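Local structure of HTH-type transcriptional regulator AscG (Escherichia coli, 3BRQ) at residues I142-S154 with N173-A185. The protein represses transcription of the cryptic asc operon as a sequence-specific DNA-binding regulator of the LacI family. Numbering follows the deposited sequence.
Sequences IAFLTGSMDSPTS and NEKLIANGKWTPA. With SO4 (sulfate ion), chain F.
Phe144 and Ala178 are joined by backbone hydrogen bonding between two parallel strands. Phe144 N donates to Leu176 O, and Phe144 O accepts from Ala178 N at 2.8 Å. Thr146 N then binds Ala178 O at 3.0 Å.

Apolar contacts line both faces of this ladder. Leu145 CD1 meets Ala178 CB at 3.8 Å on the face covered by Leu194 of helix 184-197. On the other face, Thr146 CG2 touches Ile177 CG2 at 3.6 Å, the two side chains crossing at about a right angle. The same methyl lies at the edge of the Phe144 ring, which stacks with Tyr161.

Polar side chains continue the contact beyond the strands. Thr146 OG1 sits between its own backbone N and carbonyl carbon (chi1 85°). There it donates to Gly147 O and accepts weak bonds from Asn179 ND2 and Gly180 N. Trp182 NE1 donates to Ser148 OG at 2.9 Å, with the oxygen lying 25° out of the indole plane. Ser148 OG in turn donates to Asp150 OD1, so the hydroxyl both accepts and donates.

The Trp182 ring also packs closely. Gly147 CA lies 3.5 Å from the centroid of the six-membered ring, a CH-pi contact over one face. Ser151 OG is near the ring edge, and Ser154 CB approaches Trp182 CZ2 at 3.4 Å. An alanine in place of Trp182 would probably leave Ser148 OG without its indole donor and open a gap over Gly147.

Ser151 caps helix 152-167 by accepting from Ser154 N, and its hydroxyl donates to a sulfate also bound by Thr153 N and OG1. Tyr84, Arg86 and Gly33 also bind this sulfate, which probably comes from the crystallisation liquor. The arrangement is a beta-alpha-beta unit of the periplasmic-binding-protein-like fold; the loop after each strand, with the start of helix 152-167, holds the indole and the sulfate.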
loop_
_atom_site.group_PDB
_atom_site.type_symbol
_atom_site.label_atom_id
_atom_site.label_comp_id
_atom_site.label_asym_id
_atom_site.label_seq_id
_atom_site.Cartn_x
_atom_site.Cartn_y
_atom_site.Cartn_z
ATOM N N ILE B 142 -12.936 20.084 -18.122
ATOM C CA ILE B 142 -12.295 18.990 -17.423
ATOM C C ILE B 142 -12.085 19.407 -15.957
ATOM O O ILE B 142 -11.450 20.441 -15.712
ATOM C CB ILE B 142 -10.896 18.637 -18.088
ATOM C CG1 ILE B 142 -11.060 18.340 -19.597
ATOM C CG2 ILE B 142 -10.231 17.524 -17.321
ATOM C CD1 ILE B 142 -9.721 18.180 -20.392
ATOM N N ALA B 143 -12.623 18.615 -15.028
ATOM C CA ALA B 143 -12.362 18.768 -13.591
ATOM C C ALA B 143 -11.021 18.154 -13.158
ATOM O O ALA B 143 -10.503 17.258 -13.804
ATOM C CB ALA B 143 -13.525 18.179 -12.777
ATOM N N PHE B 144 -10.443 18.637 -12.073
ATOM C CA PHE B 144 -9.198 18.130 -11.587
ATOM C C PHE B 144 -9.250 18.036 -10.044
ATOM O O PHE B 144 -9.581 19.000 -9.349
ATOM C CB PHE B 144 -8.028 19.025 -12.017
ATOM C CG PHE B 144 -6.683 18.414 -11.781
ATOM C CD1 PHE B 144 -6.092 17.541 -12.746
ATOM C CD2 PHE B 144 -5.971 18.714 -10.603
ATOM C CE1 PHE B 144 -4.806 16.974 -12.503
ATOM C CE2 PHE B 144 -4.684 18.178 -10.374
ATOM C CZ PHE B 144 -4.087 17.320 -11.339
ATOM N N LEU B 145 -8.977 16.826 -9.546
ATOM C CA LEU B 145 -8.764 16.585 -8.131
ATOM C C LEU B 145 -7.280 16.507 -7.744
ATOM O O LEU B 145 -6.566 15.580 -8.134
ATOM C CB LEU B 145 -9.431 15.268 -7.727
ATOM C CG LEU B 145 -10.865 15.214 -7.192
ATOM C CD1 LEU B 145 -11.765 16.036 -8.012
ATOM C CD2 LEU B 145 -11.356 13.747 -7.160
ATOM N N THR B 146 -6.830 17.459 -6.940
ATOM C CA THR B 146 -5.437 17.477 -6.495
ATOM C C THR B 146 -5.140 16.551 -5.349
ATOM O O THR B 146 -6.041 16.064 -4.651
ATOM C CB THR B 146 -4.961 18.939 -6.110
ATOM O OG1 THR B 146 -5.332 19.230 -4.750
ATOM C CG2 THR B 146 -5.682 19.930 -6.978
ATOM N N GLY B 147 -3.866 16.240 -5.190
ATOM C CA GLY B 147 -3.405 15.583 -3.960
ATOM C C GLY B 147 -3.040 16.629 -2.943
ATOM O O GLY B 147 -3.310 17.845 -3.168
ATOM N N SER B 148 -2.333 16.214 -1.873
ATOM C CA SER B 148 -1.955 17.162 -0.837
ATOM C C SER B 148 -1.043 18.307 -1.359
ATOM O O SER B 148 -0.236 18.125 -2.276
ATOM C CB SER B 148 -1.281 16.463 0.320
ATOM O OG SER B 148 -0.115 15.810 -0.118
HETATM N N MSE B 149 -1.135 19.495 -0.790
HETATM C CA MSE B 149 -0.380 20.570 -1.477
HETATM C C MSE B 149 1.134 20.649 -1.103
HETATM O O MSE B 149 1.905 21.470 -1.659
HETATM C CB MSE B 149 -1.125 21.891 -1.452
HETATM C CG MSE B 149 -2.397 21.896 -2.434
HETATM SE SE MSE B 149 -2.167 20.995 -4.217
HETATM C CE MSE B 149 -0.973 22.349 -4.949
ATOM N N ASP B 150 1.538 19.763 -0.193
ATOM C CA ASP B 150 2.926 19.636 0.250
ATOM C C ASP B 150 3.700 18.636 -0.610
ATOM O O ASP B 150 4.897 18.409 -0.385
ATOM C CB ASP B 150 3.035 19.277 1.763
ATOM C CG ASP B 150 2.359 17.929 2.141
ATOM O OD1 ASP B 150 1.652 17.341 1.313
ATOM O OD2 ASP B 150 2.502 17.472 3.315
ATOM N N SER B 151 3.031 18.028 -1.598
ATOM C CA SER B 151 3.649 16.894 -2.335
ATOM C C SER B 151 4.107 17.385 -3.695
ATOM O O SER B 151 3.282 17.834 -4.441
ATOM C CB SER B 151 2.605 15.793 -2.555
ATOM O OG SER B 151 2.881 14.986 -3.702
ATOM N N PRO B 152 5.405 17.270 -4.019
ATOM C CA PRO B 152 5.922 17.529 -5.336
ATOM C C PRO B 152 5.146 16.868 -6.455
ATOM O O PRO B 152 4.950 17.492 -7.502
ATOM C CB PRO B 152 7.349 16.963 -5.256
ATOM C CG PRO B 152 7.732 17.176 -3.898
ATOM C CD PRO B 152 6.501 16.976 -3.086
ATOM N N THR B 153 4.715 15.615 -6.235
ATOM C CA THR B 153 4.021 14.871 -7.241
ATOM C C THR B 153 2.664 15.491 -7.473
ATOM O O THR B 153 2.194 15.586 -8.609
ATOM C CB THR B 153 3.845 13.370 -6.785
ATOM O OG1 THR B 153 5.132 12.767 -6.652
ATOM C CG2 THR B 153 3.027 12.554 -7.786
ATOM N N SER B 154 2.004 15.892 -6.397
ATOM C CA SER B 154 0.695 16.529 -6.495
ATOM C C SER B 154 0.838 17.855 -7.231
ATOM O O SER B 154 0.036 18.192 -8.131
ATOM C CB SER B 154 0.192 16.865 -5.114
ATOM O OG SER B 154 -1.010 17.554 -5.260
ATOM N N ASN B 173 -10.362 27.634 -15.042
ATOM C CA ASN B 173 -11.418 27.966 -14.069
ATOM C C ASN B 173 -11.180 27.199 -12.784
ATOM O O ASN B 173 -11.369 25.956 -12.745
ATOM C CB ASN B 173 -12.827 27.658 -14.643
ATOM C CG ASN B 173 -13.993 28.024 -13.654
ATOM O OD1 ASN B 173 -13.772 28.479 -12.551
ATOM N ND2 ASN B 173 -15.209 27.800 -14.076
ATOM N N GLU B 174 -10.726 27.877 -11.732
ATOM C CA GLU B 174 -10.489 27.109 -10.459
ATOM C C GLU B 174 -11.711 26.429 -9.842
ATOM O O GLU B 174 -11.559 25.586 -8.927
ATOM C CB GLU B 174 -9.733 27.911 -9.397
ATOM C CG GLU B 174 -8.549 28.698 -9.970
ATOM C CD GLU B 174 -7.227 28.121 -9.587
ATOM O OE1 GLU B 174 -7.195 27.108 -8.849
ATOM O OE2 GLU B 174 -6.204 28.692 -10.033
ATOM N N LYS B 175 -12.921 26.759 -10.319
ATOM C CA LYS B 175 -14.099 26.051 -9.809
ATOM C C LYS B 175 -14.112 24.607 -10.236
ATOM O O LYS B 175 -14.815 23.790 -9.635
ATOM C CB LYS B 175 -15.421 26.768 -10.153
ATOM C CG LYS B 175 -15.589 28.065 -9.312
ATOM C CD LYS B 175 -16.887 28.858 -9.664
ATOM C CE LYS B 175 -18.059 27.901 -9.730
ATOM N NZ LYS B 175 -19.444 28.471 -9.471
ATOM N N LEU B 176 -13.355 24.300 -11.291
ATOM C CA LEU B 176 -13.194 22.920 -11.721
ATOM C C LEU B 176 -12.067 22.176 -10.991
ATOM O O LEU B 176 -11.813 21.055 -11.301
ATOM C CB LEU B 176 -12.996 22.812 -13.236
ATOM C CG LEU B 176 -14.271 23.122 -14.064
ATOM C CD1 LEU B 176 -13.925 23.308 -15.550
ATOM C CD2 LEU B 176 -15.306 21.981 -13.863
ATOM N N ILE B 177 -11.341 22.842 -10.104
ATOM C CA ILE B 177 -10.252 22.182 -9.362
ATOM C C ILE B 177 -10.709 22.006 -7.924
ATOM O O ILE B 177 -11.106 22.983 -7.257
ATOM C CB ILE B 177 -8.934 23.028 -9.365
ATOM C CG1 ILE B 177 -8.372 23.167 -10.816
ATOM C CG2 ILE B 177 -7.895 22.366 -8.455
ATOM C CD1 ILE B 177 -7.431 24.367 -11.017
ATOM N N ALA B 178 -10.641 20.784 -7.442
ATOM C CA ALA B 178 -11.051 20.465 -6.073
ATOM C C ALA B 178 -9.789 19.961 -5.359
ATOM O O ALA B 178 -9.112 19.048 -5.866
ATOM C CB ALA B 178 -12.112 19.355 -6.110
ATOM N N ASN B 179 -9.443 20.546 -4.208
ATOM C CA ASN B 179 -8.244 20.132 -3.471
ATOM C C ASN B 179 -8.567 18.857 -2.673
ATOM O O ASN B 179 -9.603 18.784 -2.012
ATOM C CB ASN B 179 -7.765 21.225 -2.529
ATOM C CG ASN B 179 -7.344 22.504 -3.263
ATOM O OD1 ASN B 179 -7.574 23.598 -2.762
ATOM N ND2 ASN B 179 -6.708 22.366 -4.437
ATOM N N GLY B 180 -7.737 17.842 -2.804
ATOM C CA GLY B 180 -8.002 16.517 -2.231
ATOM C C GLY B 180 -6.800 16.130 -1.379
ATOM O O GLY B 180 -5.845 16.926 -1.210
ATOM N N LYS B 181 -6.831 14.923 -0.826
ATOM C CA LYS B 181 -5.839 14.521 0.189
ATOM C C LYS B 181 -5.366 13.104 -0.052
ATOM O O LYS B 181 -4.771 12.535 0.854
ATOM C CB LYS B 181 -6.395 14.548 1.616
ATOM C CG LYS B 181 -7.459 15.557 1.935
ATOM C CD LYS B 181 -7.409 16.045 3.380
ATOM C CE LYS B 181 -6.805 17.494 3.433
ATOM N NZ LYS B 181 -7.138 18.199 4.728
ATOM N N TRP B 182 -5.608 12.575 -1.269
ATOM C CA TRP B 182 -5.127 11.287 -1.746
ATOM C C TRP B 182 -5.991 10.128 -1.216
ATOM O O TRP B 182 -5.818 9.006 -1.655
ATOM C CB TRP B 182 -3.651 10.971 -1.374
ATOM C CG TRP B 182 -2.551 11.948 -1.738
ATOM C CD1 TRP B 182 -1.801 12.683 -0.857
ATOM C CD2 TRP B 182 -2.033 12.245 -3.036
ATOM N NE1 TRP B 182 -0.860 13.410 -1.523
ATOM C CE2 TRP B 182 -0.963 13.154 -2.864
ATOM C CE3 TRP B 182 -2.365 11.842 -4.324
ATOM C CZ2 TRP B 182 -0.229 13.664 -3.931
ATOM C CZ3 TRP B 182 -1.632 12.325 -5.377
ATOM C CH2 TRP B 182 -0.583 13.237 -5.190
ATOM N N THR B 183 -6.900 10.394 -0.303
ATOM C CA THR B 183 -7.804 9.349 0.247
ATOM C C THR B 183 -9.066 9.183 -0.641
ATOM O O THR B 183 -9.487 10.161 -1.296
ATOM C CB THR B 183 -8.287 9.758 1.645
ATOM O OG1 THR B 183 -9.078 10.951 1.523
ATOM C CG2 THR B 183 -7.067 10.018 2.624
ATOM N N PRO B 184 -9.691 7.966 -0.652
ATOM C CA PRO B 184 -10.972 7.752 -1.332
ATOM C C PRO B 184 -12.045 8.739 -0.856
ATOM O O PRO B 184 -12.725 9.378 -1.738
ATOM C CB PRO B 184 -11.363 6.301 -0.948
ATOM C CG PRO B 184 -10.054 5.608 -0.641
ATOM C CD PRO B 184 -9.179 6.728 -0.021
ATOM N N ALA B 185 -12.139 8.951 0.483
ATOM C CA ALA B 185 -13.115 9.929 1.008
ATOM C C ALA B 185 -12.928 11.320 0.392
ATOM O O ALA B 185 -13.903 12.031 0.129
ATOM C CB ALA B 185 -12.983 10.075 2.474
HETATM S S SO4 F . 5.485 12.674 -3.107
HETATM O O1 SO4 F . 5.763 13.452 -4.270
HETATM O O2 SO4 F . 6.400 13.097 -2.013
HETATM O O3 SO4 F . 4.079 12.686 -2.797
HETATM O O4 SO4 F . 5.688 11.282 -3.493
#